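Local coordinates for porin protein associated with imipenem resistance (Acinetobacter baumannii, PDB 4FUV) that forms an eight-stranded beta-barrel in the outer membrane and probably takes part in the uptake of ornithine and imipenem, at residues G20-V25 with N78-P83; R82-G85 with W91-G94; R118-R121 with D126-A129. All coordinates share one frame; numbering follows the deposited sequence.

Contact 1: G20-V25 with N78-P83; sequences GARAEV and NAEIRP. With C8E ((hydroxyethyloxy)tri(ethyloxy)octane), chain F.
Glu80 OE2 is gripped twice: Arg22 NH1 donates to it over 2.8 Å, and water 1 donates to the same oxygen over 2.7 Å. The salt bridge is nearly straight, 166° at the hydrogen; it uses the syn lone pair of OE2 and lies in the plane of the guanidinium. Because the guanidinium and carboxylate are almost coplanar, the two flat groups meet at their edges. Water 1 also accepts from Arg22 NH2, at 3.0 Å, and so closes a second path between the same side chains. The two strands stand far apart, with Arg22 CA 13.4 Å from Asn78 CA, the nearest such pair, and the gap is spanned by two extended side chains arriving from opposite directions. Arg22 sets out with CG wedged between the backbone N and the carbonyl carbon (chi1 75°), then runs straight to NE. On its own strand Arg22 NE reaches Glu24 OE1 at 2.8 Å by a more bent bond, whereas Arg82 NH1 meets Glu80 OE1 at 3.2 Å on the anti side, tilted out of the carboxylate plane. Lys218 extends the network through Glu24 OE2, and Tyr76 bonds both that oxygen and Arg22 NH2. Two acids and two arginines thus alternate across the buried interior of the barrel, where their charges probably offset one another and favour the ionised forms, tying together strands that are not neighbours in the wall.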
ATOM      1  N   GLY A  20     -40.398   0.975  12.140  1.00 33.42           N
ATOM      2  CA  GLY A  20     -39.456  -0.120  12.156  1.00 27.04           C
ATOM      3  C   GLY A  20     -38.316   0.051  13.126  1.00 29.93           C
ATOM      4  O   GLY A  20     -38.332   0.908  14.016  1.00 24.48           O
ATOM      5  N   ALA A  21     -37.308  -0.788  12.942  1.00 23.79           N
ATOM      6  CA  ALA A  21     -36.170  -0.826  13.836  1.00 23.74           C
ATOM      7  C   ALA A  21     -34.942  -1.252  13.042  1.00 29.11           C
ATOM      8  O   ALA A  21     -35.047  -1.778  11.930  1.00 32.40           O
ATOM      9  CB  ALA A  21     -36.429  -1.785  14.986  1.00 24.87           C
ATOM     10  N   ARG A  22     -33.768  -1.002  13.586  1.00 26.62           N
ATOM     11  CA  ARG A  22     -32.580  -1.446  12.898  1.00 26.92           C
ATOM     12  C   ARG A  22     -31.548  -1.940  13.890  1.00 29.05           C
ATOM     13  O   ARG A  22     -31.539  -1.519  15.046  1.00 28.84           O
ATOM     14  CB  ARG A  22     -32.018  -0.338  12.000  1.00 24.24           C
ATOM     15  CG  ARG A  22     -31.296   0.801  12.715  1.00 29.00           C
ATOM     16  CD  ARG A  22     -30.875   1.907  11.746  1.00 26.92           C
ATOM     17  NE  ARG A  22     -30.272   3.038  12.451  1.00 20.18           N
ATOM     18  CZ  ARG A  22     -30.318   4.308  12.050  1.00 23.45           C
ATOM     19  NH1 ARG A  22     -30.942   4.646  10.916  1.00 23.81           N
ATOM     20  NH2 ARG A  22     -29.727   5.249  12.786  1.00 20.70           N
ATOM     21  N   ALA A  23     -30.706  -2.856  13.429  1.00 25.97           N
ATOM     22  CA  ALA A  23     -29.560  -3.324  14.188  1.00 28.17           C
ATOM     23  C   ALA A  23     -28.322  -2.826  13.478  1.00 32.73           C
ATOM     24  O   ALA A  23     -28.270  -2.831  12.245  1.00 34.93           O
ATOM     25  CB  ALA A  23     -29.553  -4.849  14.251  1.00 27.47           C
ATOM     26  N   GLU A  24     -27.317  -2.406  14.244  1.00 28.12           N
ATOM     27  CA  GLU A  24     -26.149  -1.793  13.647  1.00 31.41           C
ATOM     28  C   GLU A  24     -24.886  -2.074  14.444  1.00 33.71           C
ATOM     29  O   GLU A  24     -24.927  -2.328  15.652  1.00 41.03           O
ATOM     30  CB  GLU A  24     -26.361  -0.279  13.495  1.00 24.75           C
ATOM     31  CG  GLU A  24     -26.432   0.494  14.827  1.00 24.90           C
ATOM     32  CD  GLU A  24     -27.312   1.746  14.744  1.00 28.11           C
ATOM     33  OE1 GLU A  24     -28.228   1.787  13.888  1.00 31.26           O
ATOM     34  OE2 GLU A  24     -27.087   2.692  15.521  1.00 27.28           O
ATOM     35  N   VAL A  25     -23.768  -2.033  13.735  1.00 26.07           N
ATOM     36  CA  VAL A  25     -22.446  -2.196  14.306  1.00 28.33           C
ATOM     37  C   VAL A  25     -21.555  -1.132  13.667  1.00 35.35           C
ATOM     38  O   VAL A  25     -21.585  -0.913  12.448  1.00 37.75           O
ATOM     39  CB  VAL A  25     -21.893  -3.621  14.057  1.00 37.47           C
ATOM     40  CG1 VAL A  25     -21.931  -3.985  12.565  1.00 37.88           C
ATOM     41  CG2 VAL A  25     -20.503  -3.768  14.614  1.00 33.26           C
ATOM     42  N   ASN A  78     -31.591  11.180  15.855  1.00 19.29           N
ATOM     43  CA  ASN A  78     -31.354  11.829  14.568  1.00 18.89           C
ATOM     44  C   ASN A  78     -32.613  12.040  13.758  1.00 20.85           C
ATOM     45  O   ASN A  78     -33.478  11.159  13.694  1.00 24.48           O
ATOM     46  CB  ASN A  78     -30.374  11.020  13.711  1.00 21.50           C
ATOM     47  CG  ASN A  78     -29.000  10.976  14.308  1.00 24.87           C
ATOM     48  OD1 ASN A  78     -28.569  11.942  14.912  1.00 37.34           O
ATOM     49  ND2 ASN A  78     -28.305   9.852  14.148  1.00 31.82           N
ATOM     50  N   ALA A  79     -32.696  13.203  13.127  1.00 20.46           N
ATOM     51  CA  ALA A  79     -33.605  13.389  11.991  1.00 21.44           C
ATOM     52  C   ALA A  79     -32.920  12.829  10.751  1.00 20.69           C
ATOM     53  O   ALA A  79     -31.714  13.036  10.554  1.00 25.43           O
ATOM     54  CB  ALA A  79     -33.910  14.863  11.796  1.00 19.29           C
ATOM     55  N   GLU A  80     -33.669  12.116   9.915  1.00 22.46           N
ATOM     56  CA  GLU A  80     -33.140  11.677   8.629  1.00 23.91           C
ATOM     57  C   GLU A  80     -33.927  12.311   7.475  1.00 22.77           C
ATOM     58  O   GLU A  80     -35.146  12.173   7.372  1.00 28.83           O
ATOM     59  CB  GLU A  80     -33.148  10.145   8.515  1.00 18.46           C
ATOM     60  CG  GLU A  80     -32.462   9.442   9.690  1.00 28.22           C
ATOM     61  CD  GLU A  80     -32.339   7.940   9.481  1.00 32.16           C
ATOM     62  OE1 GLU A  80     -33.109   7.370   8.670  1.00 27.52           O
ATOM     63  OE2 GLU A  80     -31.462   7.330  10.126  1.00 31.33           O
ATOM     64  N   ILE A  81     -33.214  13.008   6.611  1.00 29.87           N
ATOM     65  CA  ILE A  81     -33.841  13.692   5.497  1.00 23.52           C
ATOM     66  C   ILE A  81     -33.485  13.006   4.188  1.00 26.98           C
ATOM     67  O   ILE A  81     -32.314  12.894   3.830  1.00 29.21           O
ATOM     68  CB  ILE A  81     -33.452  15.188   5.438  1.00 27.55           C
ATOM     69  CG1 ILE A  81     -34.026  15.934   6.645  1.00 29.07           C
ATOM     70  CG2 ILE A  81     -33.989  15.830   4.129  1.00 19.34           C
ATOM     71  CD1 ILE A  81     -33.095  16.083   7.810  1.00 45.25           C
ATOM     72  N   ARG A  82     -34.517  12.553   3.480  1.00 21.40           N
ATOM     73  CA  ARG A  82     -34.343  11.856   2.211  1.00 24.11           C
ATOM     74  C   ARG A  82     -34.800  12.747   1.063  1.00 20.85           C
ATOM     75  O   ARG A  82     -36.001  12.903   0.858  1.00 24.23           O
ATOM     76  CB  ARG A  82     -35.155  10.552   2.225  1.00 19.62           C
ATOM     77  CG  ARG A  82     -34.619   9.495   3.175  1.00 21.01           C
ATOM     78  CD  ARG A  82     -35.565   8.260   3.272  1.00 19.69           C
ATOM     79  NE  ARG A  82     -34.819   7.048   3.610  1.00 19.76           N
ATOM     80  CZ  ARG A  82     -34.261   6.820   4.802  1.00 28.16           C
ATOM     81  NH1 ARG A  82     -34.378   7.707   5.789  1.00 19.17           N
ATOM     82  NH2 ARG A  82     -33.601   5.690   5.016  1.00 22.67           N
ATOM     83  N   PRO A  83     -33.845  13.359   0.334  1.00 23.29           N
ATOM     84  CA  PRO A  83     -34.218  14.278  -0.756  1.00 27.60           C
ATOM     85  C   PRO A  83     -35.054  13.584  -1.833  1.00 29.45           C
ATOM     86  O   PRO A  83     -35.865  14.234  -2.479  1.00 24.83           O
ATOM     87  CB  PRO A  83     -32.859  14.742  -1.319  1.00 27.11           C
ATOM     88  CG  PRO A  83     -31.925  14.659  -0.122  1.00 25.33           C
ATOM     89  CD  PRO A  83     -32.396  13.404   0.624  1.00 23.29           C
TER
HETATM   90  C4  C8E F 305     -24.291  -4.258   4.329  1.00 59.79           C
HETATM   91  C5  C8E F 305     -24.520  -4.053   5.820  1.00 54.81           C
HETATM   92  C6  C8E F 305     -25.206  -5.266   6.444  1.00 57.49           C
HETATM   93  C7  C8E F 305     -24.679  -5.521   7.853  1.00 54.52           C
HETATM   94  O9  C8E F 305     -25.786  -5.688  12.608  1.00 60.58           O
HETATM   95  C10 C8E F 305     -25.843  -6.725  13.564  1.00 69.69           C
HETATM   96  C11 C8E F 305     -25.250  -6.241  14.887  1.00 76.79           C
HETATM   97  O12 C8E F 305     -26.256  -5.936  15.837  1.00 78.58           O
HETATM   98  C13 C8E F 305     -25.815  -6.129  17.164  1.00 72.65           C
HETATM   99  C14 C8E F 305     -27.003  -6.399  18.079  1.00 71.94           C
HETATM  100  C16 C8E F 305     -26.934  -4.583  21.290  1.00 57.38           C
HETATM  101  C17 C8E F 305     -27.298  -3.371  22.142  1.00 60.42           C
HETATM  102  O18 C8E F 305     -26.892  -3.596  23.474  1.00 69.78           O
HETATM  103  C19 C8E F 305     -25.495  -3.732  23.597  1.00 65.86           C
HETATM  104  C20 C8E F 305     -25.112  -3.725  25.074  1.00 67.87           C
HETATM  105  O21 C8E F 305     -24.295  -4.845  25.332  1.00 67.59           O
HETATM  106  O   HOH W   1     -29.482   8.032  11.779  1.00 21.32           O

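Contact 2: R82-G85 with W91-G94; sequences RPWG and WAQG. With C8E ((hydroxyethyloxy)tri(ethyloxy)octane), chain E; C8E ((hydroxyethyloxy)tri(ethyloxy)octane), chain H.
Gln93 carries CG anti to its backbone nitrogen (chi1 -171°) and then bends at chi2, which carries its amide across the Arg82 chain near CD and NE. Arg82 NE gives only a weak, bent bond to Gln93 O, 3.0 Å long with 125° at the hydrogen; the guanidinium meets this carbonyl at its edge. The side-chain amide joins through solvent instead: water 2 accepts from Arg82 NH2 and donates to Gln93 OE1 at 2.6 Å, while water 4 links Gln93 NE2 to Gly85 O. In a third bridge, water 3 accepts from Trp84 N and donates to Ala92 O. Beside it Trp84 CB packs on Ala92 CB at 3.8 Å, and the indole leads away from the helix. One indole face meets Pro83 CB and the opposite face meets C2 of the detergent in chain H, both offset toward the rim. At the edge, Trp84 NE1 donates to O12 of the detergent in chain E over 3.0 Å, almost straight at 171°. The arrangement is a type I beta turn from Arg82 to Gly85 set against a short helix between barrel strands 64-81 and 95-114, with a tryptophan among detergents, as in the interfacial aromatic belts of outer-membrane barrels.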
ATOM      1  N   ARG A  82     -34.517  12.553   3.480  1.00 21.40           N
ATOM      2  CA  ARG A  82     -34.343  11.856   2.211  1.00 24.11           C
ATOM      3  C   ARG A  82     -34.800  12.747   1.063  1.00 20.85           C
ATOM      4  O   ARG A  82     -36.001  12.903   0.858  1.00 24.23           O
ATOM      5  CB  ARG A  82     -35.155  10.552   2.225  1.00 19.62           C
ATOM      6  CG  ARG A  82     -34.619   9.495   3.175  1.00 21.01           C
ATOM      7  CD  ARG A  82     -35.565   8.260   3.272  1.00 19.69           C
ATOM      8  NE  ARG A  82     -34.819   7.048   3.610  1.00 19.76           N
ATOM      9  CZ  ARG A  82     -34.261   6.820   4.802  1.00 28.16           C
ATOM     10  NH1 ARG A  82     -34.378   7.707   5.789  1.00 19.17           N
ATOM     11  NH2 ARG A  82     -33.601   5.690   5.016  1.00 22.67           N
ATOM     12  N   PRO A  83     -33.845  13.359   0.334  1.00 23.29           N
ATOM     13  CA  PRO A  83     -34.218  14.278  -0.756  1.00 27.60           C
ATOM     14  C   PRO A  83     -35.054  13.584  -1.833  1.00 29.45           C
ATOM     15  O   PRO A  83     -35.865  14.234  -2.479  1.00 24.83           O
ATOM     16  CB  PRO A  83     -32.859  14.742  -1.319  1.00 27.11           C
ATOM     17  CG  PRO A  83     -31.925  14.659  -0.122  1.00 25.33           C
ATOM     18  CD  PRO A  83     -32.396  13.404   0.624  1.00 23.29           C
ATOM     19  N   TRP A  84     -34.881  12.275  -1.990  1.00 23.49           N
ATOM     20  CA  TRP A  84     -35.642  11.511  -2.963  1.00 22.15           C
ATOM     21  C   TRP A  84     -36.561  10.487  -2.282  1.00 23.77           C
ATOM     22  O   TRP A  84     -36.803   9.388  -2.793  1.00 26.20           O
ATOM     23  CB  TRP A  84     -34.683  10.844  -3.947  1.00 31.32           C
ATOM     24  CG  TRP A  84     -33.728  11.837  -4.560  1.00 29.74           C
ATOM     25  CD1 TRP A  84     -33.948  12.634  -5.658  1.00 27.72           C
ATOM     26  CD2 TRP A  84     -32.420  12.179  -4.100  1.00 26.64           C
ATOM     27  NE1 TRP A  84     -32.852  13.414  -5.917  1.00 32.51           N
ATOM     28  CE2 TRP A  84     -31.897  13.144  -4.960  1.00 34.45           C
ATOM     29  CE3 TRP A  84     -31.640  11.719  -3.029  1.00 34.24           C
ATOM     30  CZ2 TRP A  84     -30.632  13.690  -4.795  1.00 28.01           C
ATOM     31  CZ3 TRP A  84     -30.386  12.257  -2.869  1.00 28.73           C
ATOM     32  CH2 TRP A  84     -29.891  13.230  -3.744  1.00 35.63           C
ATOM     33  N   GLY A  85     -37.106  10.895  -1.142  1.00 23.41           N
ATOM     34  CA  GLY A  85     -37.854  10.008  -0.276  1.00 22.63           C
ATOM     35  C   GLY A  85     -39.080   9.350  -0.869  1.00 34.63           C
ATOM     36  O   GLY A  85     -39.461   8.265  -0.414  1.00 24.25           O
ATOM     37  N   TRP A  91     -32.235   2.860  -4.745  1.00 27.25           N
ATOM     38  CA  TRP A  91     -31.013   3.607  -4.450  1.00 27.85           C
ATOM     39  C   TRP A  91     -31.348   5.034  -4.039  1.00 30.35           C
ATOM     40  O   TRP A  91     -30.868   5.526  -3.012  1.00 38.12           O
ATOM     41  CB  TRP A  91     -30.069   3.574  -5.650  1.00 34.70           C
ATOM     42  CG  TRP A  91     -29.994   2.218  -6.253  1.00 45.41           C
ATOM     43  CD1 TRP A  91     -30.353   1.861  -7.519  1.00 54.98           C
ATOM     44  CD2 TRP A  91     -29.565   1.011  -5.605  1.00 56.21           C
ATOM     45  NE1 TRP A  91     -30.159   0.514  -7.705  1.00 58.60           N
ATOM     46  CE2 TRP A  91     -29.676  -0.028  -6.547  1.00 61.48           C
ATOM     47  CE3 TRP A  91     -29.096   0.718  -4.322  1.00 60.79           C
ATOM     48  CZ2 TRP A  91     -29.330  -1.345  -6.243  1.00 60.95           C
ATOM     49  CZ3 TRP A  91     -28.754  -0.586  -4.026  1.00 60.73           C
ATOM     50  CH2 TRP A  91     -28.874  -1.603  -4.981  1.00 59.86           C
ATOM     51  N   ALA A  92     -32.204   5.687  -4.819  1.00 30.89           N
ATOM     52  CA  ALA A  92     -32.599   7.065  -4.534  1.00 33.76           C
ATOM     53  C   ALA A  92     -33.304   7.216  -3.184  1.00 28.82           C
ATOM     54  O   ALA A  92     -32.997   8.134  -2.432  1.00 28.69           O
ATOM     55  CB  ALA A  92     -33.472   7.609  -5.636  1.00 32.94           C
ATOM     56  N   GLN A  93     -34.262   6.338  -2.898  1.00 28.11           N
ATOM     57  CA  GLN A  93     -35.020   6.402  -1.637  1.00 28.16           C
ATOM     58  C   GLN A  93     -34.121   6.190  -0.413  1.00 24.47           C
ATOM     59  O   GLN A  93     -34.382   6.737   0.670  1.00 25.61           O
ATOM     60  CB  GLN A  93     -36.171   5.384  -1.638  1.00 28.12           C
ATOM     61  CG  GLN A  93     -37.161   5.515  -0.462  1.00 29.19           C
ATOM     62  CD  GLN A  93     -36.665   4.845   0.820  1.00 36.39           C
ATOM     63  OE1 GLN A  93     -35.810   3.953   0.776  1.00 26.48           O
ATOM     64  NE2 GLN A  93     -37.192   5.283   1.968  1.00 29.57           N
ATOM     65  N   GLY A  94     -33.062   5.411  -0.598  1.00 22.72           N
ATOM     66  CA  GLY A  94     -32.160   5.057   0.491  1.00 27.77           C
ATOM     67  C   GLY A  94     -31.162   6.128   0.895  1.00 28.21           C
ATOM     68  O   GLY A  94     -30.501   6.014   1.943  1.00 29.80           O
TER
HETATM   69  C5  C8E E 304     -29.176  17.629  -1.374  1.00 38.25           C
HETATM   70  C6  C8E E 304     -29.545  17.943  -2.822  1.00 39.68           C
HETATM   71  C7  C8E E 304     -30.986  17.560  -3.131  1.00 39.77           C
HETATM   72  C8  C8E E 304     -31.149  17.188  -4.600  1.00 47.44           C
HETATM   73  O9  C8E E 304     -32.385  17.672  -5.075  1.00 57.80           O
HETATM   74  C10 C8E E 304     -33.001  16.833  -6.032  1.00 48.52           C
HETATM   75  C11 C8E E 304     -32.103  16.592  -7.237  1.00 44.76           C
HETATM   76  O12 C8E E 304     -32.741  15.594  -7.998  1.00 53.97           O
HETATM   77  C13 C8E E 304     -31.894  14.840  -8.833  1.00 54.26           C
HETATM   78  C14 C8E E 304     -32.734  13.680  -9.350  1.00 54.11           C
HETATM   79  O15 C8E E 304     -32.133  12.433  -9.074  1.00 65.24           O
HETATM   80  C16 C8E E 304     -32.930  11.367  -9.550  1.00 70.68           C
HETATM   81  C17 C8E E 304     -33.772  10.779  -8.419  1.00 70.65           C
HETATM   82  O18 C8E E 304     -34.962  10.160  -8.888  1.00 74.30           O
HETATM   83  C19 C8E E 304     -36.125  10.910  -8.588  1.00 67.33           C
HETATM   84  C20 C8E E 304     -36.327  10.947  -7.084  1.00 71.24           C
HETATM   85  O21 C8E E 304     -37.657  11.229  -6.746  1.00 73.28           O
HETATM   86  C1  C8E H 307     -28.202  11.853  -7.365  1.00 48.09           C
HETATM   87  C2  C8E H 307     -29.116  10.875  -6.624  1.00 49.72           C
HETATM   88  C3  C8E H 307     -29.836   9.952  -7.603  1.00 51.17           C
HETATM   89  C4  C8E H 307     -29.803   8.498  -7.139  1.00 44.96           C
HETATM   90  C5  C8E H 307     -30.799   7.662  -7.948  1.00 48.30           C
HETATM   91  C6  C8E H 307     -30.130   6.397  -8.486  1.00 50.16           C
HETATM   92  O   HOH W   2     -34.327   3.583   2.927  1.00 28.62           O
HETATM   93  O   HOH W   3     -33.688  10.045  -0.611  1.00 20.51           O
HETATM   94  O   HOH W   4     -39.054   7.610   2.143  1.00 40.83           O

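Contact 3: R118-R121 with D126-A129. With SO4 (sulfate ion), chain B.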
ATOM      1  N   ARG A 118      13.580  -1.973  16.540  1.00 27.06           N
ATOM      2  CA  ARG A 118      12.743  -1.525  15.429  1.00 26.45           C
ATOM      3  C   ARG A 118      12.432  -0.035  15.501  1.00 32.80           C
ATOM      4  O   ARG A 118      12.287   0.544  16.587  1.00 25.83           O
ATOM      5  CB  ARG A 118      11.432  -2.332  15.329  1.00 26.31           C
ATOM      6  CG  ARG A 118      11.621  -3.838  15.138  1.00 28.43           C
ATOM      7  CD  ARG A 118      12.555  -4.174  13.976  1.00 28.47           C
ATOM      8  NE  ARG A 118      12.041  -3.690  12.695  1.00 30.69           N
ATOM      9  CZ  ARG A 118      11.254  -4.405  11.893  1.00 38.64           C
ATOM     10  NH1 ARG A 118      10.882  -5.629  12.248  1.00 28.75           N
ATOM     11  NH2 ARG A 118      10.833  -3.896  10.738  1.00 38.42           N
ATOM     12  N   SER A 119      12.322   0.582  14.332  1.00 26.93           N
ATOM     13  CA  SER A 119      11.951   1.987  14.261  1.00 27.43           C
ATOM     14  C   SER A 119      10.442   2.184  14.407  1.00 30.68           C
ATOM     15  O   SER A 119       9.644   1.304  14.092  1.00 25.38           O
ATOM     16  CB  SER A 119      12.430   2.609  12.948  1.00 28.91           C
ATOM     17  OG  SER A 119      11.827   1.964  11.851  1.00 31.88           O
ATOM     18  N   PHE A 120      10.079   3.355  14.903  1.00 30.63           N
ATOM     19  CA  PHE A 120       8.701   3.758  15.077  1.00 29.41           C
ATOM     20  C   PHE A 120       8.730   5.277  15.126  1.00 28.36           C
ATOM     21  O   PHE A 120       9.787   5.876  15.360  1.00 27.94           O
ATOM     22  CB  PHE A 120       8.113   3.166  16.365  1.00 34.74           C
ATOM     23  CG  PHE A 120       8.793   3.642  17.637  1.00 31.93           C
ATOM     24  CD1 PHE A 120      10.021   3.124  18.023  1.00 30.81           C
ATOM     25  CD2 PHE A 120       8.189   4.592  18.452  1.00 27.36           C
ATOM     26  CE1 PHE A 120      10.642   3.559  19.182  1.00 29.56           C
ATOM     27  CE2 PHE A 120       8.810   5.027  19.627  1.00 31.14           C
ATOM     28  CZ  PHE A 120      10.025   4.512  19.989  1.00 31.28           C
ATOM     29  N   ARG A 121       7.580   5.900  14.915  1.00 23.86           N
ATOM     30  CA  ARG A 121       7.515   7.353  14.737  1.00 30.35           C
ATOM     31  C   ARG A 121       6.562   7.962  15.755  1.00 35.43           C
ATOM     32  O   ARG A 121       5.455   7.458  15.945  1.00 28.24           O
ATOM     33  CB  ARG A 121       7.027   7.675  13.318  1.00 31.98           C
ATOM     34  CG  ARG A 121       7.145   9.128  12.878  1.00 30.42           C
ATOM     35  CD  ARG A 121       6.974   9.196  11.344  1.00 38.83           C
ATOM     36  NE  ARG A 121       6.992  10.556  10.803  1.00 35.57           N
ATOM     37  CZ  ARG A 121       8.087  11.292  10.635  1.00 48.76           C
ATOM     38  NH1 ARG A 121       9.278  10.820  10.991  1.00 43.36           N
ATOM     39  NH2 ARG A 121       7.992  12.515  10.120  1.00 51.94           N
ATOM     40  N   ASP A 126      11.336  10.152  14.126  1.00 29.54           N
ATOM     41  CA  ASP A 126      11.671   8.736  14.123  1.00 32.91           C
ATOM     42  C   ASP A 126      12.477   8.367  15.366  1.00 33.07           C
ATOM     43  O   ASP A 126      13.354   9.126  15.790  1.00 27.00           O
ATOM     44  CB  ASP A 126      12.467   8.381  12.871  1.00 34.44           C
ATOM     45  CG  ASP A 126      11.647   8.544  11.593  1.00 29.15           C
ATOM     46  OD1 ASP A 126      10.420   8.316  11.629  1.00 28.94           O
ATOM     47  OD2 ASP A 126      12.231   8.896  10.557  1.00 37.65           O
ATOM     48  N   PHE A 127      12.156   7.201  15.927  1.00 26.64           N
ATOM     49  CA  PHE A 127      12.851   6.633  17.070  1.00 30.60           C
ATOM     50  C   PHE A 127      13.131   5.163  16.787  1.00 28.96           C
ATOM     51  O   PHE A 127      12.451   4.547  15.977  1.00 27.17           O
ATOM     52  CB  PHE A 127      11.997   6.727  18.335  1.00 25.38           C
ATOM     53  CG  PHE A 127      11.800   8.126  18.843  1.00 31.41           C
ATOM     54  CD1 PHE A 127      10.789   8.924  18.334  1.00 29.54           C
ATOM     55  CD2 PHE A 127      12.609   8.632  19.858  1.00 26.18           C
ATOM     56  CE1 PHE A 127      10.594  10.212  18.809  1.00 33.31           C
ATOM     57  CE2 PHE A 127      12.426   9.915  20.339  1.00 26.46           C
ATOM     58  CZ  PHE A 127      11.403  10.711  19.810  1.00 28.05           C
ATOM     59  N   ILE A 128      14.135   4.608  17.459  1.00 30.12           N
ATOM     60  CA  ILE A 128      14.408   3.180  17.369  1.00 31.42           C
ATOM     61  C   ILE A 128      14.456   2.594  18.772  1.00 26.76           C
ATOM     62  O   ILE A 128      15.251   3.033  19.604  1.00 27.12           O
ATOM     63  CB  ILE A 128      15.746   2.887  16.651  1.00 30.52           C
ATOM     64  CG1 ILE A 128      15.580   3.035  15.130  1.00 27.39           C
ATOM     65  CG2 ILE A 128      16.226   1.471  16.978  1.00 27.14           C
ATOM     66  CD1 ILE A 128      16.907   2.963  14.354  1.00 26.92           C
ATOM     67  N   ALA A 129      13.613   1.594  19.021  1.00 26.59           N
ATOM     68  CA  ALA A 129      13.492   0.985  20.340  1.00 27.27           C
ATOM     69  C   ALA A 129      14.782   0.284  20.770  1.00 31.33           C
ATOM     70  O   ALA A 129      15.417  -0.415  19.975  1.00 29.51           O
ATOM     71  CB  ALA A 129      12.332   0.003  20.359  1.00 31.92           C
TER
HETATM   72  S   SO4 B 301       9.259  -6.585   8.905  1.00 81.15           S
HETATM   73  O1  SO4 B 301       9.238  -5.303   8.207  1.00 74.77           O
HETATM   74  O2  SO4 B 301       9.047  -6.366  10.335  1.00 83.56           O
HETATM   75  O3  SO4 B 301       8.184  -7.432   8.395  1.00 88.52           O
HETATM   76  O4  SO4 B 301      10.547  -7.243   8.689  1.00 75.48           O
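Phe120 and Phe127 form the hydrogen-bonded pair of an antiparallel beta hairpin, flanked by the non-hydrogen-bonded pairs Ser119 with Ile128 and Arg121 with Asp126. Phe127 N donates to Phe120 O over 2.8 Å and Phe120 N returns a bond to Phe127 O over 2.9 Å; Ala129 N adds a third, to Arg118 O. On the phenylalanine side of the hairpin, Phe127 CB sits over one face of the Phe120 ring, a CH-pi contact 3.7 Å from the centroid. Phe120 holds CG between its backbone N and carbonyl carbon (chi1 63°), which swings the ring across the neighbouring strand until its edge meets Ala129 N. The two rings are slid apart and barely overlap; Leu194 of helix 194-207 touches both. On the other side, Arg121 NH1 bridges to Asp126 OD1 at 2.8 Å, coming from above the carboxylate plane while OD1 lies in the guanidinium plane. Asp126 OD2 serves the dimer, accepting from Arg118 NE and Ser119 N of the second subunit, and the reciprocal bonds form as well. Arg118, whose NE bonds Asp126 of the second subunit, also holds a sulfate, probably from the crystallisation liquor: NH1 donates to sulfate O2 over 2.8 Å, and NH2 shares that oxygen at 3.1 Å.

Contacts 1 and 2 adjoin at one end of the barrel, their centres 12 Å apart, and share Arg82, which faces the interior network with one nitrogen and the short helix with another. Contact 3 lies on the opposite side of the chain's centre, about 28 Å from contact 1 between nearest atoms. All three are largely buried, but in different surroundings. Contact 1 crosses the barrel interior between distant strands and relies on charge and one water. Contact 2 joins a turn to a nearby helix, mostly through waters, and borders detergent. Contact 3 alone pairs backbones as a sheet; its aromatic side is covered within the chain, while the face of Ser119, Asp126 and Ile128 meets the second subunit.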